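Local atomic coordinates of putative carbohydrate binding protein (Pseudomonas aeruginosa, PDB entry 3QEC), a protein that is of uncertain function but probably binds carbohydrates, apparently including heparin, binds suramin, and may act in carbohydrate transport and biofilm formation. Residues A16-V21 against A85-E90. Sequence-based numbering, arbitrary orientation.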
loop_
_atom_site.group_PDB
_atom_site.type_symbol
_atom_site.label_atom_id
_atom_site.label_comp_id
_atom_site.label_asym_id
_atom_site.label_seq_id
_atom_site.Cartn_x
_atom_site.Cartn_y
_atom_site.Cartn_z
ATOM N N ALA A 16 -6.858 19.429 2.544
ATOM C CA ALA A 16 -7.934 20.204 3.179
ATOM C C ALA A 16 -9.326 19.828 2.622
ATOM O O ALA A 16 -10.286 19.730 3.388
ATOM C CB ALA A 16 -7.684 21.692 2.995
ATOM N N ALA A 17 -9.418 19.564 1.312
ATOM C CA ALA A 17 -10.667 19.187 0.642
ATOM C C ALA A 17 -11.137 17.760 1.003
ATOM O O ALA A 17 -12.279 17.421 0.712
ATOM C CB ALA A 17 -10.506 19.314 -0.872
ATOM N N THR A 18 -10.296 16.925 1.623
ATOM C CA THR A 18 -10.750 15.565 1.936
ATOM C C THR A 18 -11.658 15.504 3.180
ATOM O O THR A 18 -11.427 16.215 4.159
ATOM C CB THR A 18 -9.561 14.584 2.108
ATOM O OG1 THR A 18 -8.818 14.907 3.275
ATOM C CG2 THR A 18 -8.641 14.558 0.915
ATOM N N GLN A 19 -12.670 14.616 3.147
ATOM C CA GLN A 19 -13.534 14.314 4.301
ATOM C C GLN A 19 -12.680 13.455 5.257
ATOM O O GLN A 19 -12.031 12.514 4.782
ATOM C CB GLN A 19 -14.813 13.603 3.845
ATOM C CG GLN A 19 -15.723 14.498 2.993
ATOM C CD GLN A 19 -17.027 13.830 2.668
ATOM O OE1 GLN A 19 -17.677 13.204 3.527
ATOM N NE2 GLN A 19 -17.436 13.941 1.409
ATOM N N GLN A 20 -12.618 13.792 6.567
ATOM C CA GLN A 20 -11.749 13.134 7.549
ATOM C C GLN A 20 -12.530 12.246 8.551
ATOM O O GLN A 20 -11.918 11.680 9.467
ATOM C CB GLN A 20 -10.914 14.213 8.290
ATOM C CG GLN A 20 -9.765 14.787 7.434
ATOM C CD GLN A 20 -9.486 16.267 7.623
ATOM O OE1 GLN A 20 -9.250 16.748 8.743
ATOM N NE2 GLN A 20 -9.430 17.012 6.509
ATOM N N VAL A 21 -13.871 12.115 8.381
ATOM C CA VAL A 21 -14.780 11.336 9.247
ATOM C C VAL A 21 -15.679 10.475 8.336
ATOM O O VAL A 21 -15.939 10.867 7.198
ATOM C CB VAL A 21 -15.585 12.186 10.259
ATOM C CG1 VAL A 21 -14.651 12.857 11.262
ATOM C CG2 VAL A 21 -16.492 13.214 9.567
ATOM N N ALA A 85 1.513 12.131 7.591
ATOM C CA ALA A 85 1.299 11.055 8.565
ATOM C C ALA A 85 -0.070 11.115 9.269
ATOM O O ALA A 85 -0.652 10.068 9.531
ATOM C CB ALA A 85 2.409 11.054 9.601
ATOM N N THR A 86 -0.597 12.320 9.527
ATOM C CA THR A 86 -1.866 12.501 10.235
ATOM C C THR A 86 -3.084 11.993 9.409
ATOM O O THR A 86 -4.137 11.740 9.991
ATOM C CB THR A 86 -2.030 13.960 10.714
ATOM O OG1 THR A 86 -3.195 14.047 11.526
ATOM C CG2 THR A 86 -2.159 14.960 9.594
ATOM N N TYR A 87 -2.920 11.813 8.084
ATOM C CA TYR A 87 -3.955 11.357 7.151
ATOM C C TYR A 87 -3.878 9.848 6.843
ATOM O O TYR A 87 -4.755 9.335 6.151
ATOM C CB TYR A 87 -3.837 12.143 5.833
ATOM C CG TYR A 87 -4.076 13.625 6.011
ATOM C CD1 TYR A 87 -5.369 14.145 6.038
ATOM C CD2 TYR A 87 -3.011 14.511 6.156
ATOM C CE1 TYR A 87 -5.594 15.511 6.217
ATOM C CE2 TYR A 87 -3.226 15.878 6.346
ATOM C CZ TYR A 87 -4.520 16.371 6.383
ATOM O OH TYR A 87 -4.731 17.716 6.553
ATOM N N VAL A 88 -2.840 9.149 7.340
ATOM C CA VAL A 88 -2.602 7.732 7.077
ATOM C C VAL A 88 -3.326 6.875 8.095
ATOM O O VAL A 88 -3.152 7.063 9.294
ATOM C CB VAL A 88 -1.078 7.396 7.037
ATOM C CG1 VAL A 88 -0.836 5.908 6.787
ATOM C CG2 VAL A 88 -0.360 8.234 5.982
ATOM N N ARG A 89 -4.130 5.921 7.602
ATOM C CA ARG A 89 -4.832 4.909 8.391
ATOM C C ARG A 89 -4.092 3.595 8.185
ATOM O O ARG A 89 -3.488 3.394 7.131
ATOM C CB ARG A 89 -6.308 4.810 7.999
ATOM C CG ARG A 89 -7.147 5.910 8.592
ATOM C CD ARG A 89 -8.483 5.997 7.898
ATOM N NE ARG A 89 -9.365 6.976 8.532
ATOM C CZ ARG A 89 -9.509 8.221 8.104
ATOM N NH1 ARG A 89 -8.833 8.647 7.044
ATOM N NH2 ARG A 89 -10.329 9.055 8.734
ATOM N N GLU A 90 -4.113 2.715 9.178
ATOM C CA GLU A 90 -3.330 1.490 9.134
ATOM C C GLU A 90 -4.076 0.276 9.687
ATOM O O GLU A 90 -4.828 0.393 10.649
ATOM C CB GLU A 90 -2.073 1.733 9.976
ATOM C CG GLU A 90 -0.897 0.828 9.698
ATOM C CD GLU A 90 0.299 1.231 10.532
ATOM O OE1 GLU A 90 1.000 2.186 10.121
ATOM O OE2 GLU A 90 0.489 0.652 11.629
#
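The guanidinium of R89 meets the backbone carbonyl of Q20 edge-on: NH2 lies 3.2 Å from Q20 O, with the oxygen in the guanidinium plane. At an N-H...O angle of 124° this is a weak hydrogen bond, reached by an arginine chain that runs extended from CG to NE. The side-chain amide of the same Q20, in the conformer described here, one of two modelled, comes to the rim of the Y87 ring, NE2 standing 4.1 Å from CE1 near the ring plane, while the two planes are almost perpendicular (84°). T18 OG1 makes a looser approach to the same ring carbon, at 4.4 Å. The contact sits at the surface and brings the loop between helix 12-16 and strand 24-33 against the turn before strand 89-92 and the first residue of that strand, an outermost one of a four-stranded antiparallel sheet, where R89 pairs through its backbone with L49. In this conformer the Q20 side chain bends at chi2 (143°) and NE2 donates to T18 O at 3.2 Å, a bond within its own loop that would steady the amide. The T18 hydroxyl is hydrogen-bonded to Y15 O at the end of the preceding helix. Y15 also brings its ring against Y87, and P51 of strand 46-51 touches both T18 and Y87.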